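Local structure of BexL (Amycolatopsis orientalis, 4XRW) at residues A45-I50 with I69-T74; G111-E116 with R153-A158; Y189-Q194 with K322-A327; D209-E212 with Q218-R221. The protein probably cyclises, dehydrates and aromatises a polyketide chain, acting as a two-domain aromatase/cyclase of the type II polyketide synthase that makes BE-7585A. All coordinates share one frame; numbering follows the deposited sequence.

Contacts 1 and 2 belong to the N-terminal domain, contacts 3 and 4 to the C-terminal one. The first two are buried, reach the same seven-stranded sheet and bring tryptophans to one bound MES molecule; contact 1 is wholly apolar, whereas contact 2 adds polar atoms turned to the ligand. Their centres lie about 15 Å apart. Contacts 3 and 4 are only partly buried. Contact 3 joins two helices through an aromatic pair at the protein surface, and contact 4 pairs strands by backbone hydrogen bonds with charged groups on one face. These two touch where Asp193 O meets Gln218 NE2, and contact 4 lies within the long chain segment that contact 3 closes.

Contact 1: A45-I50 with I69-T74; sequences ANWPRI and IRIWAT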
loop_
_atom_site.group_PDB
_atom_site.type_symbol
_atom_site.label_atom_id
_atom_site.label_comp_id
_atom_site.label_asym_id
_atom_site.label_seq_id
_atom_site.Cartn_x
_atom_site.Cartn_y
_atom_site.Cartn_z
ATOM N N ALA A 45 -0.082 -3.207 9.214
ATOM C CA ALA A 45 -0.989 -3.655 8.183
ATOM C C ALA A 45 -1.762 -2.427 7.643
ATOM O O ALA A 45 -2.259 -2.438 6.503
ATOM C CB ALA A 45 -1.942 -4.722 8.741
ATOM N N ASN A 46 -1.832 -1.364 8.445
ATOM C CA ASN A 46 -2.558 -0.149 8.054
ATOM C C ASN A 46 -1.748 0.860 7.244
ATOM O O ASN A 46 -2.295 1.832 6.737
ATOM C CB ASN A 46 -3.089 0.583 9.273
ATOM C CG ASN A 46 -4.112 -0.222 10.024
ATOM O OD1 ASN A 46 -5.182 -0.512 9.491
ATOM N ND2 ASN A 46 -3.788 -0.611 11.254
ATOM N N TRP A 47 -0.445 0.670 7.149
ATOM C CA TRP A 47 0.364 1.727 6.555
ATOM C C TRP A 47 -0.023 2.024 5.109
ATOM O O TRP A 47 -0.043 3.179 4.745
ATOM C CB TRP A 47 1.836 1.377 6.623
ATOM C CG TRP A 47 2.464 1.640 7.985
ATOM C CD1 TRP A 47 1.840 1.764 9.176
ATOM C CD2 TRP A 47 3.863 1.818 8.238
ATOM N NE1 TRP A 47 2.776 2.001 10.187
ATOM C CE2 TRP A 47 4.018 2.026 9.630
ATOM C CE3 TRP A 47 4.997 1.802 7.423
ATOM C CZ2 TRP A 47 5.268 2.205 10.213
ATOM C CZ3 TRP A 47 6.225 1.988 7.997
ATOM C CH2 TRP A 47 6.353 2.188 9.386
ATOM N N PRO A 48 -0.311 0.986 4.297
ATOM C CA PRO A 48 -0.611 1.343 2.893
ATOM C C PRO A 48 -1.828 2.266 2.787
ATOM O O PRO A 48 -1.950 3.047 1.830
ATOM C CB PRO A 48 -0.842 -0.021 2.226
ATOM C CG PRO A 48 0.106 -0.945 3.013
ATOM C CD PRO A 48 -0.144 -0.475 4.462
ATOM N N ARG A 49 -2.724 2.201 3.774
ATOM C CA ARG A 49 -3.923 3.036 3.711
ATOM C C ARG A 49 -3.681 4.469 4.119
ATOM O O ARG A 49 -4.418 5.355 3.700
ATOM C CB ARG A 49 -5.042 2.470 4.612
ATOM C CG ARG A 49 -5.235 0.982 4.553
ATOM C CD ARG A 49 -6.316 0.539 5.545
ATOM N NE ARG A 49 -6.670 -0.860 5.336
ATOM C CZ ARG A 49 -7.856 -1.388 5.617
ATOM N NH1 ARG A 49 -8.826 -0.634 6.126
ATOM N NH2 ARG A 49 -8.072 -2.677 5.376
ATOM N N ILE A 50 -2.675 4.707 4.964
ATOM C CA ILE A 50 -2.422 6.047 5.515
ATOM C C ILE A 50 -1.143 6.718 5.031
ATOM O O ILE A 50 -1.001 7.949 5.143
ATOM C CB ILE A 50 -2.362 6.016 7.051
ATOM C CG1 ILE A 50 -1.215 5.143 7.557
ATOM C CG2 ILE A 50 -3.648 5.492 7.577
ATOM C CD1 ILE A 50 -0.898 5.331 9.058
ATOM N N ILE A 69 10.966 -4.249 11.310
ATOM C CA ILE A 69 10.011 -4.375 10.213
ATOM C C ILE A 69 10.727 -4.080 8.905
ATOM O O ILE A 69 11.783 -3.429 8.879
ATOM C CB ILE A 69 8.767 -3.427 10.373
ATOM C CG1 ILE A 69 9.217 -1.949 10.504
ATOM C CG2 ILE A 69 7.932 -3.878 11.528
ATOM C CD1 ILE A 69 8.095 -0.950 10.476
ATOM N N ARG A 70 10.171 -4.651 7.849
ATOM C CA ARG A 70 10.621 -4.462 6.483
ATOM C C ARG A 70 9.503 -3.766 5.736
ATOM O O ARG A 70 8.365 -4.234 5.730
ATOM C CB ARG A 70 10.985 -5.793 5.787
ATOM C CG ARG A 70 11.623 -5.538 4.443
ATOM C CD ARG A 70 12.114 -6.791 3.733
ATOM N NE ARG A 70 13.052 -7.541 4.563
ATOM C CZ ARG A 70 14.359 -7.306 4.631
ATOM N NH1 ARG A 70 14.917 -6.336 3.910
ATOM N NH2 ARG A 70 15.114 -8.047 5.436
ATOM N N ILE A 71 9.851 -2.628 5.150
ATOM C CA ILE A 71 8.911 -1.730 4.501
ATOM C C ILE A 71 9.218 -1.746 3.006
ATOM O O ILE A 71 10.367 -1.555 2.598
ATOM C CB ILE A 71 9.043 -0.309 5.014
ATOM C CG1 ILE A 71 8.754 -0.227 6.518
ATOM C CG2 ILE A 71 8.117 0.617 4.271
ATOM C CD1 ILE A 71 9.548 0.867 7.203
ATOM N N TRP A 72 8.191 -2.002 2.200
ATOM C CA TRP A 72 8.281 -1.820 0.759
ATOM C C TRP A 72 7.469 -0.562 0.375
ATOM O O TRP A 72 6.290 -0.411 0.747
ATOM C CB TRP A 72 7.739 -3.048 -0.010
ATOM C CG TRP A 72 8.514 -4.303 0.080
ATOM C CD1 TRP A 72 9.421 -4.819 -0.838
ATOM C CD2 TRP A 72 8.450 -5.238 1.129
ATOM N NE1 TRP A 72 9.901 -6.005 -0.397
ATOM C CE2 TRP A 72 9.338 -6.283 0.818
ATOM C CE3 TRP A 72 7.722 -5.306 2.305
ATOM C CZ2 TRP A 72 9.499 -7.373 1.640
ATOM C CZ3 TRP A 72 7.898 -6.399 3.131
ATOM C CH2 TRP A 72 8.786 -7.411 2.792
ATOM N N ALA A 73 8.082 0.321 -0.406
ATOM C CA ALA A 73 7.448 1.573 -0.812
ATOM C C ALA A 73 7.849 2.016 -2.210
ATOM O O ALA A 73 8.847 1.540 -2.788
ATOM C CB ALA A 73 7.784 2.671 0.174
ATOM N N THR A 74 7.071 2.942 -2.744
ATOM C CA THR A 74 7.221 3.359 -4.153
ATOM C C THR A 74 8.422 4.278 -4.368
ATOM O O THR A 74 9.001 4.302 -5.467
ATOM C CB THR A 74 5.911 4.024 -4.648
ATOM O OG1 THR A 74 5.575 5.116 -3.786
ATOM C CG2 THR A 74 4.786 3.034 -4.552
#
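Trp47 reaches from the short helix 47-50 to the strand 67-73, and the outer corner of its six-membered ring meets two isoleucines, Ile69 and Ile71. The two approach it differently. Ile71 crosses the indole at about a right angle and sets its CD1 at the ring edge, near the ring plane, 3.6 Å from Trp47 CZ3; its CG1 follows at 3.7 Å from the same CZ3. Ile69 and Trp47 point at each other from opposite directions, Ile69 CD1 lying 3.8 Å from Trp47 CH2 and oblique to the ring. The second torsion of Trp47 (chi2 21°) nearly eclipses CD1 with CA, which swings the benzo half away from its own backbone and out to the strand. Ile69 and Ile71, two apart on the strand, both turn toward the helix.

NE1, in the five-membered ring, donates to Val41 O, and Phe51 makes an edge-to-face ring contact with the indole. Trp47 CH2 also comes within 3.2 Å of C6 of the bound MES, so the ring that packs on the isoleucines also borders the ligand site. With an alanine here, the two CD1 methyls would probably lose their common partner, and a gap is likely to open beside the MES.

The carbonyl O of the next residue, Pro48, accepts a hydrogen bond from Lys249 NZ of the C-terminal domain. The sheet curls round the long helix 138-166, on which Ile50 of the same short helix packs (Leu159, Val163), as in the helix-grip fold; Trp47 and the isoleucines border the pocket between them.

Contact 2: G111-E116 with R153-A158; sequences GTWIVE and RSELAA. With MES (2-(N-morpholino)-ethanesulfonic acid), chain B.
Trp113, on strand 106-117, and Glu155 touch beside a bound MES molecule, and the unusual feature is that the indole N-H is spent on the ligand: NE1 donates to the morpholine O1 at 2.8 Å, with an N-H...O angle of 149°. O1 lies at the ring edge, in its plane. The carboxylate arrives obliquely from helix 138-166, Glu155 OE1 being 3.9 Å from Trp113 CZ2, and its plane stands 51° from that of the indole. Glu155 reaches this point because its CG is anti to the backbone N (chi1 175°) and the chain runs extended beyond it. A weak bond from MES N4 to Glu155 OE2 is doubtful, as that oxygen is modelled too close to the ligand.

Leu156, the next residue of the helix, and Trp113 run antiparallel, side by side, with the Leu156 CD2 methyl 3.8 Å from Trp113 CZ3. Phe97, Val125 and Val41 pack round the same indole, while the MES is also hydrogen-bonded to Thr54 OG1. A leucine in place of Trp113 would probably leave the morpholine oxygen without its N-H donor and the Leu156 methyl without the ring it packs on.

The MES probably came from the crystallisation liquor. Even so, the NE1 to O1 bond, made within an apolar wall and with a carboxylate nearby, suggests an amphipathic pocket between sheet and long helix, consistent with a cavity that takes up an oxygen-rich polyketide.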
loop_
_atom_site.group_PDB
_atom_site.type_symbol
_atom_site.label_atom_id
_atom_site.label_comp_id
_atom_site.label_asym_id
_atom_site.label_seq_id
_atom_site.Cartn_x
_atom_site.Cartn_y
_atom_site.Cartn_z
ATOM N N GLY A 111 13.464 8.656 14.534
ATOM C CA GLY A 111 12.327 9.529 14.715
ATOM C C GLY A 111 11.396 9.011 15.792
ATOM O O GLY A 111 11.587 7.922 16.355
ATOM N N THR A 112 10.379 9.813 16.079
ATOM C CA THR A 112 9.391 9.475 17.064
ATOM C C THR A 112 8.060 10.031 16.622
ATOM O O THR A 112 7.985 11.180 16.168
ATOM C CB THR A 112 9.734 10.049 18.475
ATOM O OG1 THR A 112 11.114 9.849 18.772
ATOM C CG2 THR A 112 8.912 9.371 19.535
ATOM N N TRP A 113 7.036 9.185 16.713
ATOM C CA TRP A 113 5.645 9.592 16.625
ATOM C C TRP A 113 5.142 9.793 18.039
ATOM O O TRP A 113 5.381 8.952 18.907
ATOM C CB TRP A 113 4.766 8.529 15.947
ATOM C CG TRP A 113 5.077 8.305 14.495
ATOM C CD1 TRP A 113 5.917 7.353 13.980
ATOM C CD2 TRP A 113 4.554 9.025 13.384
ATOM N NE1 TRP A 113 5.942 7.449 12.608
ATOM C CE2 TRP A 113 5.128 8.473 12.218
ATOM C CE3 TRP A 113 3.660 10.095 13.252
ATOM C CZ2 TRP A 113 4.839 8.950 10.949
ATOM C CZ3 TRP A 113 3.373 10.559 11.987
ATOM C CH2 TRP A 113 3.951 9.987 10.855
ATOM N N ILE A 114 4.411 10.873 18.253
ATOM C CA ILE A 114 3.783 11.122 19.548
ATOM C C ILE A 114 2.380 11.594 19.225
ATOM O O ILE A 114 2.209 12.577 18.504
ATOM C CB ILE A 114 4.525 12.179 20.388
ATOM C CG1 ILE A 114 6.004 11.831 20.582
ATOM C CG2 ILE A 114 3.870 12.304 21.762
ATOM C CD1 ILE A 114 6.871 13.025 20.996
ATOM N N VAL A 115 1.374 10.886 19.716
ATOM C CA VAL A 115 0.004 11.237 19.435
ATOM C C VAL A 115 -0.669 11.716 20.725
ATOM O O VAL A 115 -0.693 10.998 21.719
ATOM C CB VAL A 115 -0.758 10.073 18.845
ATOM C CG1 VAL A 115 -2.122 10.536 18.382
ATOM C CG2 VAL A 115 0.037 9.475 17.665
ATOM N N GLU A 116 -1.188 12.943 20.692
ATOM C CA GLU A 116 -1.738 13.604 21.884
ATOM C C GLU A 116 -3.234 13.894 21.692
ATOM O O GLU A 116 -3.649 14.416 20.648
ATOM C CB GLU A 116 -0.966 14.897 22.180
ATOM C CG GLU A 116 0.501 14.645 22.589
ATOM C CD GLU A 116 1.357 15.911 22.708
ATOM O OE1 GLU A 116 0.888 16.993 22.299
ATOM O OE2 GLU A 116 2.510 15.808 23.206
ATOM N N ARG A 153 6.632 17.132 6.091
ATOM C CA ARG A 153 5.430 17.908 5.830
ATOM C C ARG A 153 4.469 17.183 4.901
ATOM O O ARG A 153 3.259 17.184 5.135
ATOM C CB ARG A 153 5.796 19.266 5.234
ATOM C CG ARG A 153 6.467 20.204 6.220
ATOM C CD ARG A 153 6.929 21.475 5.509
ATOM N NE ARG A 153 7.594 22.362 6.450
ATOM C CZ ARG A 153 6.958 23.044 7.401
ATOM N NH1 ARG A 153 5.638 22.951 7.531
ATOM N NH2 ARG A 153 7.637 23.831 8.225
ATOM N N SER A 154 4.998 16.541 3.861
ATOM C CA SER A 154 4.136 15.853 2.914
ATOM C C SER A 154 3.543 14.599 3.566
ATOM O O SER A 154 2.391 14.275 3.331
ATOM C CB SER A 154 4.899 15.511 1.628
ATOM O OG SER A 154 6.023 14.693 1.876
ATOM N N GLU A 155 4.327 13.909 4.393
ATOM C CA GLU A 155 3.866 12.729 5.098
ATOM C C GLU A 155 2.736 13.061 6.061
ATOM O O GLU A 155 1.743 12.345 6.113
ATOM C CB GLU A 155 5.037 12.071 5.848
ATOM C CG GLU A 155 4.683 10.909 6.706
ATOM C CD GLU A 155 5.902 10.078 7.092
ATOM O OE1 GLU A 155 6.709 10.530 7.940
ATOM O OE2 GLU A 155 6.047 8.971 6.530
ATOM N N LEU A 156 2.887 14.139 6.832
ATOM C CA LEU A 156 1.857 14.517 7.809
ATOM C C LEU A 156 0.580 14.986 7.102
ATOM O O LEU A 156 -0.537 14.703 7.544
ATOM C CB LEU A 156 2.372 15.616 8.748
ATOM C CG LEU A 156 3.325 15.168 9.852
ATOM C CD1 LEU A 156 3.739 16.326 10.765
ATOM C CD2 LEU A 156 2.681 14.043 10.665
ATOM N N ALA A 157 0.735 15.709 6.000
ATOM C CA ALA A 157 -0.434 16.173 5.258
ATOM C C ALA A 157 -1.218 14.986 4.687
ATOM O O ALA A 157 -2.439 14.954 4.748
ATOM C CB ALA A 157 -0.021 17.086 4.164
ATOM N N ALA A 158 -0.502 14.001 4.148
ATOM C CA ALA A 158 -1.147 12.803 3.610
ATOM C C ALA A 158 -1.754 11.977 4.755
ATOM O O ALA A 158 -2.830 11.397 4.608
ATOM C CB ALA A 158 -0.142 11.980 2.801
HETATM O O1 MES B . 7.098 6.465 10.211
HETATM C C2 MES B . 8.264 6.807 9.488
HETATM C C3 MES B . 7.969 7.049 7.995
HETATM N N4 MES B . 7.254 5.977 7.421
HETATM C C5 MES B . 6.012 5.819 8.125
HETATM C C6 MES B . 6.382 5.412 9.559
HETATM C C7 MES B . 6.948 6.291 6.036
HETATM C C8 MES B . 7.427 5.121 5.145
HETATM S S MES B . 6.872 5.277 3.450
HETATM O O1S MES B . 6.602 3.838 2.979
HETATM O O2S MES B . 5.624 6.144 3.313
HETATM O O3S MES B . 7.966 5.772 2.486
#

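Contact 3: Y189-Q194 with K322-A327; sequences YDFVDQ and KDHAEA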
loop_
_atom_site.group_PDB
_atom_site.type_symbol
_atom_site.label_atom_id
_atom_site.label_comp_id
_atom_site.label_asym_id
_atom_site.label_seq_id
_atom_site.Cartn_x
_atom_site.Cartn_y
_atom_site.Cartn_z
ATOM N N TYR A 189 0.102 -19.501 -7.943
ATOM C CA TYR A 189 0.998 -18.361 -7.705
ATOM C C TYR A 189 1.735 -17.932 -8.966
ATOM O O TYR A 189 1.755 -16.752 -9.309
ATOM C CB TYR A 189 2.019 -18.717 -6.620
ATOM C CG TYR A 189 3.107 -17.672 -6.412
ATOM C CD1 TYR A 189 2.924 -16.619 -5.503
ATOM C CD2 TYR A 189 4.280 -17.720 -7.132
ATOM C CE1 TYR A 189 3.933 -15.646 -5.318
ATOM C CE2 TYR A 189 5.278 -16.771 -6.959
ATOM C CZ TYR A 189 5.097 -15.747 -6.044
ATOM O OH TYR A 189 6.096 -14.821 -5.882
ATOM N N ASP A 190 2.405 -18.885 -9.639
ATOM C CA ASP A 190 3.182 -18.573 -10.829
ATOM C C ASP A 190 2.336 -17.917 -11.897
ATOM O O ASP A 190 2.804 -17.030 -12.599
ATOM C CB ASP A 190 3.844 -19.819 -11.436
ATOM C CG ASP A 190 5.046 -20.344 -10.614
ATOM O OD1 ASP A 190 5.587 -19.635 -9.729
ATOM O OD2 ASP A 190 5.456 -21.493 -10.877
ATOM N N PHE A 191 1.098 -18.361 -12.068
ATOM C CA PHE A 191 0.229 -17.742 -13.066
ATOM C C PHE A 191 0.006 -16.240 -12.778
ATOM O O PHE A 191 0.003 -15.424 -13.695
ATOM C CB PHE A 191 -1.132 -18.469 -13.118
ATOM C CG PHE A 191 -2.072 -17.933 -14.148
ATOM C CD1 PHE A 191 -2.928 -16.863 -13.873
ATOM C CD2 PHE A 191 -2.118 -18.498 -15.418
ATOM C CE1 PHE A 191 -3.780 -16.373 -14.820
ATOM C CE2 PHE A 191 -2.975 -18.012 -16.374
ATOM C CZ PHE A 191 -3.826 -16.958 -16.083
ATOM N N VAL A 192 -0.203 -15.899 -11.516
ATOM C CA VAL A 192 -0.445 -14.480 -11.140
ATOM C C VAL A 192 0.880 -13.664 -11.060
ATOM O O VAL A 192 0.909 -12.479 -11.398
ATOM C CB VAL A 192 -1.201 -14.393 -9.808
ATOM C CG1 VAL A 192 -1.514 -13.008 -9.495
ATOM C CG2 VAL A 192 -2.531 -15.214 -9.904
ATOM N N ASP A 193 1.953 -14.310 -10.638
ATOM C CA ASP A 193 3.278 -13.670 -10.554
ATOM C C ASP A 193 3.808 -13.292 -11.938
ATOM O O ASP A 193 4.325 -12.191 -12.156
ATOM C CB ASP A 193 4.253 -14.612 -9.852
ATOM C CG ASP A 193 5.654 -14.023 -9.678
ATOM O OD1 ASP A 193 5.785 -12.871 -9.212
ATOM O OD2 ASP A 193 6.620 -14.749 -9.993
ATOM N N GLN A 194 3.691 -14.217 -12.888
ATOM C CA GLN A 194 4.257 -14.028 -14.208
ATOM C C GLN A 194 3.342 -13.210 -15.100
ATOM O O GLN A 194 2.765 -13.683 -16.116
ATOM C CB GLN A 194 4.591 -15.403 -14.826
ATOM C CG GLN A 194 5.611 -16.136 -13.994
ATOM C CD GLN A 194 5.949 -17.531 -14.506
ATOM O OE1 GLN A 194 5.798 -17.832 -15.684
ATOM N NE2 GLN A 194 6.411 -18.375 -13.608
ATOM N N LYS A 322 -7.152 -21.069 -12.468
ATOM C CA LYS A 322 -7.663 -22.417 -12.219
ATOM C C LYS A 322 -7.503 -23.280 -13.463
ATOM O O LYS A 322 -6.927 -24.391 -13.406
ATOM C CB LYS A 322 -9.128 -22.358 -11.791
ATOM C CG LYS A 322 -9.734 -23.704 -11.408
ATOM C CD LYS A 322 -11.163 -23.506 -10.945
ATOM C CE LYS A 322 -11.922 -24.799 -10.965
ATOM N NZ LYS A 322 -11.430 -25.680 -9.928
ATOM N N ASP A 323 -7.984 -22.774 -14.596
ATOM C CA ASP A 323 -7.943 -23.540 -15.843
ATOM C C ASP A 323 -6.500 -23.910 -16.191
ATOM O O ASP A 323 -6.209 -25.000 -16.646
ATOM C CB ASP A 323 -8.539 -22.736 -16.996
ATOM C CG ASP A 323 -10.068 -22.663 -16.986
ATOM O OD1 ASP A 323 -10.744 -23.357 -16.187
ATOM O OD2 ASP A 323 -10.601 -21.898 -17.840
ATOM N N HIS A 324 -5.585 -22.964 -15.985
ATOM C CA HIS A 324 -4.195 -23.168 -16.334
ATOM C C HIS A 324 -3.497 -24.175 -15.413
ATOM O O HIS A 324 -2.780 -25.057 -15.872
ATOM C CB HIS A 324 -3.450 -21.823 -16.282
ATOM C CG HIS A 324 -2.014 -21.932 -16.675
ATOM N ND1 HIS A 324 -1.001 -22.082 -15.756
ATOM C CD2 HIS A 324 -1.429 -21.941 -17.890
ATOM C CE1 HIS A 324 0.153 -22.174 -16.390
ATOM N NE2 HIS A 324 -0.083 -22.103 -17.688
ATOM N N ALA A 325 -3.712 -24.032 -14.107
ATOM C CA ALA A 325 -3.043 -24.846 -13.107
ATOM C C ALA A 325 -3.574 -26.271 -13.147
ATOM O O ALA A 325 -2.829 -27.198 -12.843
ATOM C CB ALA A 325 -3.225 -24.252 -11.709
ATOM N N GLU A 326 -4.859 -26.430 -13.489
ATOM C CA GLU A 326 -5.482 -27.776 -13.504
ATOM C C GLU A 326 -5.294 -28.521 -14.823
ATOM O O GLU A 326 -5.500 -29.734 -14.873
ATOM C CB GLU A 326 -6.965 -27.699 -13.176
ATOM C CG GLU A 326 -7.251 -27.243 -11.721
ATOM C CD GLU A 326 -8.723 -27.286 -11.331
ATOM O OE1 GLU A 326 -9.571 -27.621 -12.196
ATOM O OE2 GLU A 326 -9.052 -26.976 -10.151
ATOM N N ALA A 327 -4.879 -27.829 -15.884
ATOM C CA ALA A 327 -4.578 -28.515 -17.149
ATOM C C ALA A 327 -3.392 -29.478 -16.962
ATOM O O ALA A 327 -2.353 -29.120 -16.420
ATOM C CB ALA A 327 -4.304 -27.532 -18.218
#
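Phe191 and His324 are the two side chains that meet here, each reaching from one helix to the other. The nearest atoms are Phe191 CD2 and His324 CG, 3.7 Å apart, and His324 CB lies 3.8 Å from Phe191 CE2. The CD2-CE2 side of the phenyl ring therefore bears on the root of the imidazole, at CB and CG, while the far end of the imidazole extends past it. Ring centroids are 5.3 Å apart and the planes are inclined at 46°, an oblique meeting. Both groups have CG anti to the backbone N (Phe191 chi1 -178°, His324 chi1 -178°), the torsion that carries each ring out from its helix toward the other, where the closest CA atoms, those of the same two residues, are 7.7 Å apart.

Around this pair, Arg201 from helix 198-201 touches both side chains and Leu202 packs on Phe191. The Phe191 carbonyl accepts a hydrogen bond from Trp198 NE1, which ties this turn to the same short helix. On the other helix, Lys322 NZ and Glu326 OE2, one turn apart, form a salt bridge of 2.7 Å, on the syn side but tilted out of the carboxylate plane. The lysine also donates to Arg180 O and the glutamate accepts from Asp182 N, so the last turn of helix 299-326 is fastened to the end of strand 172-181.

Phe191 is buried and His324 exposed, which places the pair at the protein surface, where the last turns of helix 185-193 and of the long C-terminal helix come together in the second helix-grip domain.

Contact 4: D209-E212 with Q218-R221; sequences DLRE and QVLR
The guanidinium of Arg211 lies with one face over the aliphatic chain of Arg221, whose CD sits 3.6 Å above the centre of the plane. At its edge, in plane, is Asp209 OD1. The guanidinium of Arg221 is turned only 23° from that of Arg211 and receives a water at its edge, in plane, 3.0 Å from NE. These groups decorate one face of a two-stranded antiparallel beta hairpin, at the outer end of the seven-stranded sheet of the C-terminal domain.

Arg211 grips Asp209 side-on: NE bonds OD1 at 3.2 Å from above the carboxylate plane and NH2 bonds OD2 at 3.0 Å, holding the guanidinium in place. The Arg211 chain bends at chi2 (119°), turning back to this carboxylate. Arg221 NH1 pairs with Glu235 of the next strand.

Beneath, the backbones lock Asp209 to Arg221 and Arg211 to Val219 as hydrogen-bonded pairs, with Leu210 and Leu220 as the non-hydrogen-bonded pair between them. Arg211 N to Val219 O, at 2.9 Å, is nearly straight. The Leu210 and Leu220 side chains take the other face, their CD1 methyls 4.0 Å apart. Val219, on the arginine face, touches Pro79 of the N-terminal domain.

Gln218 OE1 accepts from Arg238 while NE2 is shared: it donates to Asp193 O and, at 3.1 Å, to Glu212 OE1, which it meets from above a carboxylate plane standing 89° to the amide.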
loop_
_atom_site.group_PDB
_atom_site.type_symbol
_atom_site.label_atom_id
_atom_site.label_comp_id
_atom_site.label_asym_id
_atom_site.label_seq_id
_atom_site.Cartn_x
_atom_site.Cartn_y
_atom_site.Cartn_z
ATOM N N ASP A 209 3.769 -4.332 -19.604
ATOM C CA ASP A 209 5.093 -3.741 -19.450
ATOM C C ASP A 209 5.460 -4.005 -18.002
ATOM O O ASP A 209 5.109 -3.210 -17.110
ATOM C CB ASP A 209 5.034 -2.246 -19.843
ATOM C CG ASP A 209 6.299 -1.462 -19.531
ATOM O OD1 ASP A 209 7.356 -2.068 -19.243
ATOM O OD2 ASP A 209 6.201 -0.197 -19.585
ATOM N N LEU A 210 6.053 -5.184 -17.745
ATOM C CA LEU A 210 6.426 -5.619 -16.399
ATOM C C LEU A 210 7.903 -5.358 -16.122
ATOM O O LEU A 210 8.775 -5.902 -16.792
ATOM C CB LEU A 210 6.137 -7.107 -16.191
ATOM C CG LEU A 210 6.540 -7.707 -14.841
ATOM C CD1 LEU A 210 5.794 -7.062 -13.700
ATOM C CD2 LEU A 210 6.317 -9.199 -14.810
ATOM N N ARG A 211 8.182 -4.523 -15.128
ATOM C CA ARG A 211 9.554 -4.237 -14.740
ATOM C C ARG A 211 9.814 -4.938 -13.437
ATOM O O ARG A 211 8.997 -4.837 -12.528
ATOM C CB ARG A 211 9.798 -2.749 -14.594
ATOM C CG ARG A 211 9.599 -1.922 -15.870
ATOM C CD ARG A 211 8.504 -0.914 -15.663
ATOM N NE ARG A 211 8.154 -0.134 -16.865
ATOM C CZ ARG A 211 8.091 1.189 -16.899
ATOM N NH1 ARG A 211 8.347 1.907 -15.795
ATOM N NH2 ARG A 211 7.740 1.801 -18.030
ATOM N N GLU A 212 10.926 -5.678 -13.344
ATOM C CA GLU A 212 11.245 -6.349 -12.107
ATOM C C GLU A 212 12.693 -6.026 -11.700
ATOM O O GLU A 212 13.565 -6.864 -11.824
ATOM C CB GLU A 212 11.005 -7.855 -12.228
ATOM C CG GLU A 212 10.962 -8.544 -10.855
ATOM C CD GLU A 212 10.131 -9.870 -10.810
ATOM O OE1 GLU A 212 9.411 -10.227 -11.785
ATOM O OE2 GLU A 212 10.195 -10.546 -9.759
ATOM N N GLN A 218 7.894 -5.746 -8.237
ATOM C CA GLN A 218 7.475 -5.554 -9.623
ATOM C C GLN A 218 6.783 -4.197 -9.820
ATOM O O GLN A 218 6.021 -3.766 -8.920
ATOM C CB GLN A 218 6.508 -6.654 -10.025
ATOM C CG GLN A 218 7.039 -8.056 -9.996
ATOM C CD GLN A 218 5.985 -9.074 -10.356
ATOM O OE1 GLN A 218 4.803 -8.870 -10.109
ATOM N NE2 GLN A 218 6.406 -10.165 -10.970
ATOM N N VAL A 219 7.032 -3.556 -10.975
ATOM C CA VAL A 219 6.253 -2.432 -11.423
ATOM C C VAL A 219 5.486 -2.956 -12.630
ATOM O O VAL A 219 6.065 -3.291 -13.656
ATOM C CB VAL A 219 7.112 -1.209 -11.765
ATOM C CG1 VAL A 219 6.226 -0.085 -12.252
ATOM C CG2 VAL A 219 7.905 -0.793 -10.536
ATOM N N LEU A 220 4.190 -3.107 -12.447
ATOM C CA LEU A 220 3.341 -3.737 -13.472
ATOM C C LEU A 220 2.532 -2.660 -14.134
ATOM O O LEU A 220 1.694 -2.033 -13.510
ATOM C CB LEU A 220 2.460 -4.805 -12.839
ATOM C CG LEU A 220 1.423 -5.454 -13.744
ATOM C CD1 LEU A 220 2.109 -6.080 -14.960
ATOM C CD2 LEU A 220 0.678 -6.498 -12.896
ATOM N N ARG A 221 2.836 -2.408 -15.402
ATOM C CA ARG A 221 2.033 -1.551 -16.217
ATOM C C ARG A 221 1.320 -2.392 -17.237
ATOM O O ARG A 221 1.937 -3.254 -17.874
ATOM C CB ARG A 221 2.869 -0.481 -16.895
ATOM C CG ARG A 221 3.507 0.437 -15.908
ATOM C CD ARG A 221 4.429 1.435 -16.635
ATOM N NE ARG A 221 3.675 2.357 -17.495
ATOM C CZ ARG A 221 3.211 3.555 -17.102
ATOM N NH1 ARG A 221 3.395 3.987 -15.869
ATOM N NH2 ARG A 221 2.563 4.319 -17.954
HETATM O O HOH W 1 3.161 1.110 -20.191
#